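PDB 6Z16: multisubunit Na+/H+ antiporter, A subunit from Anoxybacillus flavithermus, which probably forms part of a multisubunit membrane complex that exchanges sodium ions for protons across the cell membrane. Local coordinates for residues K133-N138 against I177-K182. Numbering follows the deposited sequence.
With PTY (phosphatidylethanolamine), chain S.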
ATOM      1  N   LYS A 133      -7.509 102.445  15.988  1.00122.07           N
ATOM      2  CA  LYS A 133      -6.193 102.180  16.540  1.00122.88           C
ATOM      3  C   LYS A 133      -6.222 101.198  17.699  1.00120.74           C
ATOM      4  O   LYS A 133      -5.153 100.793  18.168  1.00118.48           O
ATOM      5  CB  LYS A 133      -5.524 103.483  17.019  1.00121.20           C
ATOM      6  CG  LYS A 133      -4.882 104.351  15.931  1.00117.90           C
ATOM      7  CD  LYS A 133      -5.905 105.207  15.196  1.00113.70           C
ATOM      8  CE  LYS A 133      -5.256 106.134  14.195  1.00114.35           C
ATOM      9  NZ  LYS A 133      -6.279 106.883  13.415  1.00116.57           N
ATOM     10  N   GLU A 134      -7.403 100.805  18.166  1.00117.73           N
ATOM     11  CA  GLU A 134      -7.565  99.979  19.348  1.00107.20           C
ATOM     12  C   GLU A 134      -8.431  98.769  19.027  1.00 99.04           C
ATOM     13  O   GLU A 134      -9.428  98.894  18.308  1.00 94.21           O
ATOM     14  CB  GLU A 134      -8.224 100.777  20.483  1.00103.66           C
ATOM     15  CG  GLU A 134      -7.419 101.946  21.024  1.00107.78           C
ATOM     16  CD  GLU A 134      -6.230 101.514  21.845  1.00110.18           C
ATOM     17  OE1 GLU A 134      -6.299 100.434  22.466  1.00108.90           O
ATOM     18  OE2 GLU A 134      -5.234 102.264  21.889  1.00109.31           O
ATOM     19  N   PRO A 135      -8.077  97.592  19.532  1.00 91.46           N
ATOM     20  CA  PRO A 135      -9.040  96.482  19.539  1.00 86.71           C
ATOM     21  C   PRO A 135     -10.105  96.664  20.608  1.00 83.19           C
ATOM     22  O   PRO A 135      -9.840  96.475  21.798  1.00 84.60           O
ATOM     23  CB  PRO A 135      -8.162  95.257  19.816  1.00 86.25           C
ATOM     24  CG  PRO A 135      -6.943  95.801  20.493  1.00 86.23           C
ATOM     25  CD  PRO A 135      -6.719  97.161  19.905  1.00 84.99           C
ATOM     26  N   LEU A 136     -11.320  97.018  20.200  1.00 74.70           N
ATOM     27  CA  LEU A 136     -12.347  97.419  21.154  1.00 70.03           C
ATOM     28  C   LEU A 136     -13.252  96.276  21.575  1.00 67.06           C
ATOM     29  O   LEU A 136     -13.753  96.281  22.708  1.00 68.62           O
ATOM     30  CB  LEU A 136     -13.200  98.536  20.559  1.00 69.96           C
ATOM     31  CG  LEU A 136     -12.459  99.831  20.262  1.00 70.76           C
ATOM     32  CD1 LEU A 136     -13.378 100.783  19.540  1.00 77.83           C
ATOM     33  CD2 LEU A 136     -11.951 100.444  21.542  1.00 64.39           C
ATOM     34  N   GLY A 137     -13.480  95.310  20.686  1.00 59.00           N
ATOM     35  CA  GLY A 137     -14.340  94.189  21.023  1.00 57.65           C
ATOM     36  C   GLY A 137     -13.764  93.336  22.133  1.00 66.53           C
ATOM     37  O   GLY A 137     -14.499  92.864  23.004  1.00 57.08           O
ATOM     38  N   ASN A 138     -12.436  93.172  22.139  1.00 70.72           N
ATOM     39  CA  ASN A 138     -11.752  92.509  23.245  1.00 62.26           C
ATOM     40  C   ASN A 138     -11.969  93.254  24.551  1.00 49.68           C
ATOM     41  O   ASN A 138     -12.267  92.636  25.580  1.00 42.28           O
ATOM     42  CB  ASN A 138     -10.261  92.411  22.946  1.00 71.04           C
ATOM     43  CG  ASN A 138      -9.963  91.518  21.776  1.00 72.53           C
ATOM     44  OD1 ASN A 138      -9.546  91.978  20.719  1.00 88.15           O
ATOM     45  ND2 ASN A 138     -10.155  90.222  21.963  1.00 72.41           N
ATOM     46  N   ILE A 177      -5.886  93.825  32.726  1.00 28.49           N
ATOM     47  CA  ILE A 177      -4.633  94.498  33.076  1.00 24.44           C
ATOM     48  C   ILE A 177      -3.625  94.425  31.931  1.00 40.07           C
ATOM     49  O   ILE A 177      -2.903  95.394  31.666  1.00 29.65           O
ATOM     50  CB  ILE A 177      -4.079  93.907  34.390  1.00 18.09           C
ATOM     51  CG1 ILE A 177      -5.010  94.258  35.541  1.00 22.57           C
ATOM     52  CG2 ILE A 177      -2.713  94.450  34.722  1.00 11.06           C
ATOM     53  CD1 ILE A 177      -4.739  93.491  36.792  1.00 17.89           C
ATOM     54  N   ALA A 178      -3.608  93.324  31.187  1.00 46.58           N
ATOM     55  CA  ALA A 178      -2.656  93.126  30.096  1.00 46.33           C
ATOM     56  C   ALA A 178      -3.255  93.473  28.744  1.00 53.38           C
ATOM     57  O   ALA A 178      -3.021  92.758  27.768  1.00 57.71           O
ATOM     58  CB  ALA A 178      -2.145  91.695  30.089  1.00 43.29           C
ATOM     59  N   TYR A 179      -4.054  94.545  28.683  1.00 48.67           N
ATOM     60  CA  TYR A 179      -4.770  94.908  27.462  1.00 38.44           C
ATOM     61  C   TYR A 179      -3.820  95.259  26.327  1.00 31.01           C
ATOM     62  O   TYR A 179      -4.103  94.965  25.162  1.00 34.10           O
ATOM     63  CB  TYR A 179      -5.719  96.072  27.744  1.00 39.62           C
ATOM     64  CG  TYR A 179      -6.484  96.553  26.536  1.00 32.29           C
ATOM     65  CD1 TYR A 179      -7.553  95.829  26.035  1.00 34.35           C
ATOM     66  CD2 TYR A 179      -6.136  97.736  25.898  1.00 31.42           C
ATOM     67  CE1 TYR A 179      -8.247  96.265  24.931  1.00 40.15           C
ATOM     68  CE2 TYR A 179      -6.823  98.177  24.795  1.00 43.01           C
ATOM     69  CZ  TYR A 179      -7.878  97.438  24.319  1.00 43.00           C
ATOM     70  OH  TYR A 179      -8.570  97.877  23.220  1.00 43.54           O
ATOM     71  N   TRP A 180      -2.695  95.884  26.639  1.00 30.30           N
ATOM     72  CA  TRP A 180      -1.621  96.057  25.666  1.00 37.30           C
ATOM     73  C   TRP A 180      -0.618  94.941  25.916  1.00 42.00           C
ATOM     74  O   TRP A 180       0.263  95.057  26.762  1.00 51.10           O
ATOM     75  CB  TRP A 180      -0.965  97.424  25.783  1.00 45.95           C
ATOM     76  CG  TRP A 180      -1.824  98.572  25.386  1.00 79.91           C
ATOM     77  CD1 TRP A 180      -2.081  99.000  24.120  1.00 89.84           C
ATOM     78  CD2 TRP A 180      -2.478  99.493  26.259  1.00 98.88           C
ATOM     79  NE1 TRP A 180      -2.891 100.105  24.148  1.00 92.63           N
ATOM     80  CE2 TRP A 180      -3.145 100.432  25.453  1.00101.51           C
ATOM     81  CE3 TRP A 180      -2.577  99.607  27.648  1.00107.97           C
ATOM     82  CZ2 TRP A 180      -3.898 101.469  25.985  1.00111.89           C
ATOM     83  CZ3 TRP A 180      -3.325 100.637  28.174  1.00104.61           C
ATOM     84  CH2 TRP A 180      -3.978 101.554  27.345  1.00111.64           C
ATOM     85  N   PHE A 181      -0.753  93.848  25.172  1.00 42.80           N
ATOM     86  CA  PHE A 181       0.115  92.700  25.390  1.00 33.32           C
ATOM     87  C   PHE A 181       1.479  92.853  24.735  1.00 25.16           C
ATOM     88  O   PHE A 181       2.387  92.087  25.063  1.00 33.36           O
ATOM     89  CB  PHE A 181      -0.574  91.411  24.917  1.00 46.29           C
ATOM     90  CG  PHE A 181      -0.991  91.421  23.468  1.00 74.22           C
ATOM     91  CD1 PHE A 181      -2.253  91.852  23.102  1.00 75.68           C
ATOM     92  CD2 PHE A 181      -0.135  90.965  22.478  1.00 85.66           C
ATOM     93  CE1 PHE A 181      -2.639  91.860  21.781  1.00 76.54           C
ATOM     94  CE2 PHE A 181      -0.516  90.973  21.159  1.00 85.89           C
ATOM     95  CZ  PHE A 181      -1.769  91.418  20.810  1.00 82.87           C
ATOM     96  N   LYS A 182       1.662  93.828  23.853  1.00 27.31           N
ATOM     97  CA  LYS A 182       2.950  94.036  23.204  1.00 38.85           C
ATOM     98  C   LYS A 182       3.932  94.838  24.049  1.00 48.53           C
ATOM     99  O   LYS A 182       4.983  95.229  23.532  1.00 49.06           O
ATOM    100  CB  LYS A 182       2.771  94.735  21.853  1.00 45.59           C
ATOM    101  CG  LYS A 182       2.062  93.907  20.801  1.00 51.80           C
ATOM    102  CD  LYS A 182       2.220  94.511  19.413  1.00 58.00           C
ATOM    103  CE  LYS A 182       1.380  95.751  19.235  1.00 77.84           C
ATOM    104  NZ  LYS A 182       1.436  96.269  17.842  1.00 79.32           N
TER
HETATM  105  C1  PTY S 905     -11.979  88.048  19.685  1.00104.06           C
HETATM  106  C2  PTY S 905      -9.537  89.271  13.693  1.00136.19           C
HETATM  107  C3  PTY S 905      -8.518  89.086  14.838  1.00137.73           C
HETATM  108  O4  PTY S 905     -12.642  87.295  20.726  1.00 95.90           O
HETATM  109  C5  PTY S 905     -10.280  87.821  17.864  1.00114.47           C
HETATM  110  C6  PTY S 905     -11.003  87.136  18.992  1.00112.52           C
HETATM  111  O7  PTY S 905     -11.744  86.007  18.429  1.00104.54           O
HETATM  112  C8  PTY S 905     -11.129  84.814  18.406  1.00 99.17           C
HETATM  113  O10 PTY S 905     -10.006  84.633  18.783  1.00111.04           O
HETATM  114  C11 PTY S 905     -12.027  83.743  17.869  1.00 78.33           C
HETATM  115  C12 PTY S 905     -12.087  82.537  18.793  1.00 68.30           C
HETATM  116  C13 PTY S 905     -12.592  82.885  20.176  1.00 61.30           C
HETATM  117  C14 PTY S 905     -12.590  81.720  21.148  1.00 68.48           C
HETATM  118  C15 PTY S 905     -13.106  82.094  22.525  1.00 84.10           C
HETATM  119  C16 PTY S 905     -12.612  81.187  23.638  1.00109.43           C
HETATM  120  C17 PTY S 905     -13.577  80.090  24.051  1.00129.80           C
HETATM  121  C18 PTY S 905     -14.591  80.511  25.108  1.00133.67           C
HETATM  122  C19 PTY S 905     -15.292  79.333  25.771  1.00136.30           C
HETATM  123  C20 PTY S 905     -16.239  79.709  26.897  1.00132.33           C
HETATM  124  C21 PTY S 905     -16.959  78.515  27.507  1.00121.93           C
HETATM  125  C22 PTY S 905     -18.158  78.887  28.365  1.00122.71           C
HETATM  126  C23 PTY S 905     -19.180  77.769  28.496  1.00122.63           C
HETATM  127  C24 PTY S 905     -20.370  78.099  29.384  1.00128.85           C
HETATM  128  C25 PTY S 905     -21.283  79.197  28.858  1.00134.23           C
HETATM  129  C26 PTY S 905     -22.442  79.505  29.797  1.00134.65           C
HETATM  130  C27 PTY S 905     -23.338  80.653  29.356  1.00128.98           C
HETATM  131  C28 PTY S 905     -24.432  80.971  30.364  1.00119.12           C
HETATM  132  C29 PTY S 905     -25.431  81.987  29.867  1.00104.29           C
HETATM  133  C30 PTY S 905     -12.168  87.436  21.961  1.00 89.56           C
HETATM  134  C31 PTY S 905     -12.969  86.641  22.948  1.00 76.60           C
HETATM  135  O30 PTY S 905     -11.224  88.120  22.237  1.00 89.52           O
HETATM  136  C32 PTY S 905     -12.182  85.523  23.613  1.00 66.48           C
HETATM  137  C33 PTY S 905     -11.316  86.006  24.755  1.00 56.94           C
HETATM  138  C34 PTY S 905     -11.980  85.928  26.116  1.00 64.13           C
HETATM  139  C35 PTY S 905     -12.027  84.538  26.726  1.00 60.87           C
HETATM  140  C36 PTY S 905     -12.556  84.538  28.150  1.00 51.23           C
HETATM  141  C37 PTY S 905     -12.595  83.177  28.824  1.00 56.00           C
HETATM  142  C38 PTY S 905     -13.060  83.244  30.268  1.00 60.67           C
HETATM  143  C39 PTY S 905     -12.934  81.938  31.036  1.00 84.77           C
HETATM  144  C40 PTY S 905     -13.898  80.848  30.599  1.00120.13           C
HETATM  145  C41 PTY S 905     -15.364  81.183  30.829  1.00136.15           C
HETATM  146  P1  PTY S 905      -8.409  89.676  17.449  1.00136.02           P
HETATM  147  O11 PTY S 905      -9.123  89.652  16.025  1.00139.51           O
HETATM  148  O12 PTY S 905      -7.094  88.914  17.296  1.00124.22           O
HETATM  149  O13 PTY S 905      -8.274  91.056  17.963  1.00133.03           O
HETATM  150  O14 PTY S 905      -9.353  88.788  18.394  1.00121.66           O
HETATM  151  N1  PTY S 905     -10.095  87.967  13.330  1.00135.39           N
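At the ends of predicted transmembrane helices in the antiporter-like part of the subunit, the residues leading into helix 136-155 meet the loop that joins helix 159-177 to helix 184-214, and Y179 reaches across to P135. Its hydroxyl OH donates a hydrogen bond to P135 O, in the lead-in to helix 136-155; at this resolution the modelled length carries little weight. P135 CG lies 4.3 Å from Y179 CZ, adding a modest apolar contact from the pyrrolidine ring.

E134 bends at chi2 (-72°) and brings its carboxylate up to the same ring. Its OE1 lies in the ring plane at the edge, 3.3 Å from Y179 CE2, and the two planes are only 18° apart. The indole of W180 is turned almost perpendicular to that carboxylate, at 89°; NE1 sits 3.8 Å from E134 OE1, too long to count as a hydrogen bond. Y179 CD2 lies 4.0 Å above the plane of the W180 indole, over its centre, so the edge of the phenol ring covers part of one indole face.

F139 meets Y179 edge to face, and R183 makes a cation-pi contact with W180. N138 is one of the residues lining a phosphatidylethanolamine pocket. Such a tyrosine-to-carbonyl link joins an interhelical loop to a helix N-terminus in a polytopic membrane bundle, here beside a bound lipid headgroup.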